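Local coordinates for protein elongation factor G (Thermus thermophilus, PDB 2DY1) that binds GTP with a magnesium ion and, as a translation elongation factor of the EF-G family, probably hydrolyses it during ribosomal translocation, at residues R324-L336 with E340-K352. Residues are numbered along the deposited sequence; the frame is centred on the assembly and turned at random.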
loop_
_atom_site.group_PDB
_atom_site.type_symbol
_atom_site.label_atom_id
_atom_site.label_comp_id
_atom_site.label_asym_id
_atom_site.label_seq_id
_atom_site.Cartn_x
_atom_site.Cartn_y
_atom_site.Cartn_z
ATOM N N ARG A 324 17.351 -17.910 -16.296
ATOM C CA ARG A 324 17.028 -18.453 -17.614
ATOM C C ARG A 324 15.524 -18.662 -17.787
ATOM O O ARG A 324 14.810 -19.029 -16.841
ATOM C CB ARG A 324 17.762 -19.773 -17.884
ATOM C CG ARG A 324 17.647 -20.209 -19.344
ATOM C CD ARG A 324 18.682 -21.255 -19.717
ATOM N NE ARG A 324 18.670 -21.549 -21.149
ATOM C CZ ARG A 324 17.931 -22.495 -21.723
ATOM N NH1 ARG A 324 17.130 -23.259 -20.993
ATOM N NH2 ARG A 324 18.004 -22.684 -23.031
ATOM N N LEU A 325 15.060 -18.439 -19.008
ATOM C CA LEU A 325 13.643 -18.555 -19.364
ATOM C C LEU A 325 13.492 -19.542 -20.511
ATOM O O LEU A 325 13.341 -19.157 -21.660
ATOM C CB LEU A 325 13.113 -17.176 -19.786
ATOM C CG LEU A 325 13.184 -16.055 -18.737
ATOM C CD1 LEU A 325 12.689 -14.740 -19.324
ATOM C CD2 LEU A 325 12.347 -16.436 -17.525
ATOM N N PRO A 326 13.541 -20.848 -20.205
ATOM C CA PRO A 326 13.409 -21.858 -21.256
ATOM C C PRO A 326 12.069 -21.786 -21.982
ATOM O O PRO A 326 11.970 -22.126 -23.168
ATOM C CB PRO A 326 13.639 -23.173 -20.500
ATOM C CG PRO A 326 13.199 -22.859 -19.109
ATOM C CD PRO A 326 13.738 -21.465 -18.885
ATOM N N HIS A 327 11.046 -21.331 -21.266
ATOM C CA HIS A 327 9.717 -21.160 -21.848
ATOM C C HIS A 327 9.230 -19.772 -21.466
ATOM O O HIS A 327 9.513 -19.277 -20.368
ATOM C CB HIS A 327 8.732 -22.202 -21.302
ATOM C CG HIS A 327 9.097 -23.613 -21.637
ATOM N ND1 HIS A 327 8.784 -24.197 -22.846
ATOM C CD2 HIS A 327 9.794 -24.541 -20.939
ATOM C CE1 HIS A 327 9.278 -25.422 -22.881
ATOM N NE2 HIS A 327 9.897 -25.654 -21.738
ATOM N N LEU A 328 8.526 -19.134 -22.388
ATOM C CA LEU A 328 7.970 -17.808 -22.144
ATOM C C LEU A 328 6.464 -17.972 -22.016
ATOM O O LEU A 328 5.854 -18.652 -22.835
ATOM C CB LEU A 328 8.268 -16.876 -23.319
ATOM C CG LEU A 328 9.761 -16.662 -23.626
ATOM C CD1 LEU A 328 9.895 -15.728 -24.804
ATOM C CD2 LEU A 328 10.487 -16.083 -22.410
ATOM N N TYR A 329 5.875 -17.352 -20.990
ATOM C CA TYR A 329 4.427 -17.439 -20.799
ATOM C C TYR A 329 3.842 -16.072 -20.526
ATOM O O TYR A 329 4.450 -15.284 -19.804
ATOM C CB TYR A 329 4.072 -18.288 -19.574
ATOM C CG TYR A 329 4.601 -19.691 -19.575
ATOM C CD1 TYR A 329 3.920 -20.704 -20.232
ATOM C CD2 TYR A 329 5.794 -19.997 -18.931
ATOM C CE1 TYR A 329 4.424 -22.006 -20.250
ATOM C CE2 TYR A 329 6.300 -21.282 -18.937
ATOM C CZ TYR A 329 5.608 -22.278 -19.602
ATOM O OH TYR A 329 6.121 -23.552 -19.606
ATOM N N VAL A 330 2.669 -15.816 -21.092
ATOM C CA VAL A 330 1.944 -14.572 -20.847
ATOM C C VAL A 330 0.786 -15.005 -19.954
ATOM O O VAL A 330 0.110 -15.996 -20.234
ATOM C CB VAL A 330 1.381 -13.966 -22.139
ATOM C CG1 VAL A 330 0.378 -12.897 -21.797
ATOM C CG2 VAL A 330 2.521 -13.346 -22.984
ATOM N N PRO A 331 0.534 -14.258 -18.870
ATOM C CA PRO A 331 -0.560 -14.614 -17.962
ATOM C C PRO A 331 -1.903 -14.028 -18.369
ATOM O O PRO A 331 -1.980 -12.945 -18.945
ATOM C CB PRO A 331 -0.100 -14.054 -16.628
ATOM C CG PRO A 331 0.706 -12.850 -17.014
ATOM C CD PRO A 331 1.384 -13.195 -18.313
ATOM N N MET A 332 -2.957 -14.803 -18.125
ATOM C CA MET A 332 -4.329 -14.347 -18.368
ATOM C C MET A 332 -4.990 -14.794 -17.086
ATOM O O MET A 332 -5.392 -15.956 -16.949
ATOM C CB MET A 332 -4.986 -15.030 -19.565
ATOM C CG MET A 332 -6.434 -14.591 -19.745
ATOM S SD MET A 332 -7.137 -15.116 -21.327
ATOM C CE MET A 332 -6.365 -14.018 -22.403
ATOM N N GLY A 333 -5.108 -13.875 -16.141
ATOM C CA GLY A 333 -5.648 -14.276 -14.851
ATOM C C GLY A 333 -4.706 -15.334 -14.290
ATOM O O GLY A 333 -3.476 -15.175 -14.309
ATOM N N LYS A 334 -5.260 -16.433 -13.794
ATOM C CA LYS A 334 -4.431 -17.482 -13.224
ATOM C C LYS A 334 -3.774 -18.418 -14.231
ATOM O O LYS A 334 -2.957 -19.257 -13.833
ATOM C CB LYS A 334 -5.260 -18.318 -12.238
ATOM C CG LYS A 334 -6.193 -19.364 -12.850
ATOM C CD LYS A 334 -7.034 -19.984 -11.733
ATOM C CE LYS A 334 -7.953 -21.056 -12.281
ATOM N NZ LYS A 334 -8.757 -21.638 -11.156
ATOM N N ASP A 335 -4.110 -18.282 -15.516
ATOM C CA ASP A 335 -3.553 -19.167 -16.549
ATOM C C ASP A 335 -2.255 -18.622 -17.140
ATOM O O ASP A 335 -2.063 -17.412 -17.207
ATOM C CB ASP A 335 -4.574 -19.379 -17.673
ATOM C CG ASP A 335 -5.771 -20.219 -17.230
ATOM O OD1 ASP A 335 -6.899 -19.697 -17.182
ATOM O OD2 ASP A 335 -5.573 -21.404 -16.926
ATOM N N LEU A 336 -1.345 -19.519 -17.522
ATOM C CA LEU A 336 -0.090 -19.106 -18.160
ATOM C C LEU A 336 -0.152 -19.654 -19.574
ATOM O O LEU A 336 -0.286 -20.867 -19.771
ATOM C CB LEU A 336 1.125 -19.674 -17.427
ATOM C CG LEU A 336 1.434 -19.105 -16.043
ATOM C CD1 LEU A 336 2.703 -19.734 -15.495
ATOM C CD2 LEU A 336 1.586 -17.590 -16.145
ATOM N N GLU A 340 6.021 -17.791 -28.179
ATOM C CA GLU A 340 7.318 -18.064 -28.772
ATOM C C GLU A 340 8.254 -16.864 -28.826
ATOM O O GLU A 340 9.393 -16.996 -29.274
ATOM C CB GLU A 340 7.137 -18.656 -30.171
ATOM C CG GLU A 340 6.305 -19.933 -30.183
ATOM C CD GLU A 340 6.735 -20.933 -29.119
ATOM O OE1 GLU A 340 7.930 -21.306 -29.089
ATOM O OE2 GLU A 340 5.873 -21.349 -28.307
ATOM N N GLU A 341 7.779 -15.698 -28.388
ATOM C CA GLU A 341 8.617 -14.511 -28.338
ATOM C C GLU A 341 7.916 -13.502 -27.457
ATOM O O GLU A 341 6.710 -13.604 -27.246
ATOM C CB GLU A 341 8.818 -13.894 -29.725
ATOM C CG GLU A 341 7.557 -13.300 -30.331
ATOM C CD GLU A 341 7.796 -12.715 -31.717
ATOM O OE1 GLU A 341 8.968 -12.417 -32.048
ATOM O OE2 GLU A 341 6.810 -12.541 -32.467
ATOM N N ALA A 342 8.677 -12.548 -26.947
ATOM C CA ALA A 342 8.124 -11.483 -26.120
ATOM C C ALA A 342 8.830 -10.197 -26.523
ATOM O O ALA A 342 10.042 -10.186 -26.723
ATOM C CB ALA A 342 8.351 -11.777 -24.668
ATOM N N GLU A 343 8.081 -9.113 -26.653
ATOM C CA GLU A 343 8.670 -7.835 -27.061
ATOM C C GLU A 343 8.409 -6.841 -25.942
ATOM O O GLU A 343 7.599 -7.111 -25.059
ATOM C CB GLU A 343 7.987 -7.317 -28.333
ATOM C CG GLU A 343 7.915 -8.299 -29.484
ATOM C CD GLU A 343 7.015 -7.792 -30.590
ATOM O OE1 GLU A 343 7.341 -6.745 -31.191
ATOM O OE2 GLU A 343 5.976 -8.435 -30.850
ATOM N N ALA A 344 9.055 -5.682 -25.982
ATOM C CA ALA A 344 8.833 -4.687 -24.927
ATOM C C ALA A 344 7.330 -4.402 -24.851
ATOM O O ALA A 344 6.661 -4.231 -25.876
ATOM C CB ALA A 344 9.609 -3.398 -25.241
ATOM N N GLY A 345 6.820 -4.349 -23.617
ATOM C CA GLY A 345 5.396 -4.130 -23.400
ATOM C C GLY A 345 4.751 -5.403 -22.857
ATOM O O GLY A 345 3.725 -5.359 -22.175
ATOM N N PHE A 346 5.349 -6.545 -23.167
ATOM C CA PHE A 346 4.819 -7.810 -22.663
ATOM C C PHE A 346 4.948 -7.907 -21.156
ATOM O O PHE A 346 5.835 -7.308 -20.528
ATOM C CB PHE A 346 5.607 -9.008 -23.230
ATOM C CG PHE A 346 5.065 -9.562 -24.509
ATOM C CD1 PHE A 346 4.897 -8.748 -25.625
ATOM C CD2 PHE A 346 4.715 -10.919 -24.603
ATOM C CE1 PHE A 346 4.391 -9.262 -26.815
ATOM C CE2 PHE A 346 4.202 -11.448 -25.791
ATOM C CZ PHE A 346 4.039 -10.621 -26.902
ATOM N N VAL A 347 4.025 -8.681 -20.584
ATOM C CA VAL A 347 4.082 -9.034 -19.188
ATOM C C VAL A 347 4.183 -10.549 -19.268
ATOM O O VAL A 347 3.427 -11.197 -19.991
ATOM C CB VAL A 347 2.816 -8.637 -18.418
ATOM C CG1 VAL A 347 2.813 -9.336 -17.050
ATOM C CG2 VAL A 347 2.806 -7.115 -18.230
ATOM N N LEU A 348 5.172 -11.100 -18.576
ATOM C CA LEU A 348 5.378 -12.537 -18.571
ATOM C C LEU A 348 5.124 -13.128 -17.208
ATOM O O LEU A 348 5.312 -12.462 -16.192
ATOM C CB LEU A 348 6.822 -12.858 -18.949
ATOM C CG LEU A 348 7.259 -12.404 -20.347
ATOM C CD1 LEU A 348 8.747 -12.714 -20.509
ATOM C CD2 LEU A 348 6.464 -13.114 -21.413
ATOM N N GLY A 349 4.698 -14.390 -17.189
ATOM C CA GLY A 349 4.514 -15.080 -15.923
ATOM C C GLY A 349 5.608 -16.135 -15.914
ATOM O O GLY A 349 5.664 -16.951 -16.836
ATOM N N VAL A 350 6.466 -16.122 -14.905
ATOM C CA VAL A 350 7.577 -17.080 -14.809
ATOM C C VAL A 350 7.252 -18.092 -13.712
ATOM O O VAL A 350 7.197 -17.724 -12.548
ATOM C CB VAL A 350 8.896 -16.331 -14.441
ATOM C CG1 VAL A 350 10.069 -17.301 -14.370
ATOM C CG2 VAL A 350 9.182 -15.245 -15.474
ATOM N N PRO A 351 7.009 -19.368 -14.074
ATOM C CA PRO A 351 6.699 -20.389 -13.057
ATOM C C PRO A 351 7.957 -20.885 -12.349
ATOM O O PRO A 351 9.070 -20.579 -12.777
ATOM C CB PRO A 351 6.004 -21.472 -13.869
ATOM C CG PRO A 351 6.772 -21.434 -15.159
ATOM C CD PRO A 351 6.863 -19.925 -15.432
ATOM N N LYS A 352 7.776 -21.636 -11.262
ATOM C CA LYS A 352 8.889 -22.155 -10.453
ATOM C C LYS A 352 9.823 -20.995 -10.139
ATOM O O LYS A 352 11.043 -21.112 -10.223
ATOM C CB LYS A 352 9.663 -23.226 -11.226
ATOM C CG LYS A 352 8.849 -24.430 -11.655
ATOM C CD LYS A 352 9.676 -25.305 -12.596
ATOM C CE LYS A 352 8.904 -26.522 -13.081
ATOM N NZ LYS A 352 9.690 -27.304 -14.078
HETATM O O HOH W 1 7.600 -16.565 -18.826
#
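With CG anti to its carbonyl carbon (chi1 -57°), Tyr329 lays its ring beside Pro351, while Val330, whose CG2 is likewise anti to the carbonyl carbon, sets that methyl against the ring of Phe346. On Tyr329, CD2 lies 3.7 Å from Pro351 CD and the two side chains cross at about a right angle; Gly349 O sits near the ring plane at its edge. Proline suits the place, offering a rigid apolar surface to the aromatic ring. Between the backbones there is one direct hydrogen bond, Gly349 N to Tyr329 O at 2.8 Å, 162° at the hydrogen. Leu348 CA adds a CA-H...O contact to the same oxygen. Water 1 completes the link, accepting from Tyr329 N and donating to Gly349 O. Pro331, which has no N-H to give, brings CD to 3.3 Å from Val347 O, a buried carbonyl without a polar partner. Glycine suits 349: having no side chain, it lets Leu336 CD2 pack 3.9 Å from Gly349 CA. Further along, Val330 CG2 meets Phe346 CD2 at 3.7 Å, and Leu328 points its branches two ways, CD2 to Leu348 CD1 and CD1 to the backbone of Glu341 and Ala342. Phe346 also meets Phe77, and Val347 and Pro331 both touch Val66, so this end of the contact rests on the GTP-binding domain. Strands 328-332 and 347-350 cross at 105°, joining the hairpin of strands 323-332 and 335-343 to the outermost strand of a second antiparallel sheet, the crossed-sheet packing of the beta-barrel domain 2 of translational GTPases.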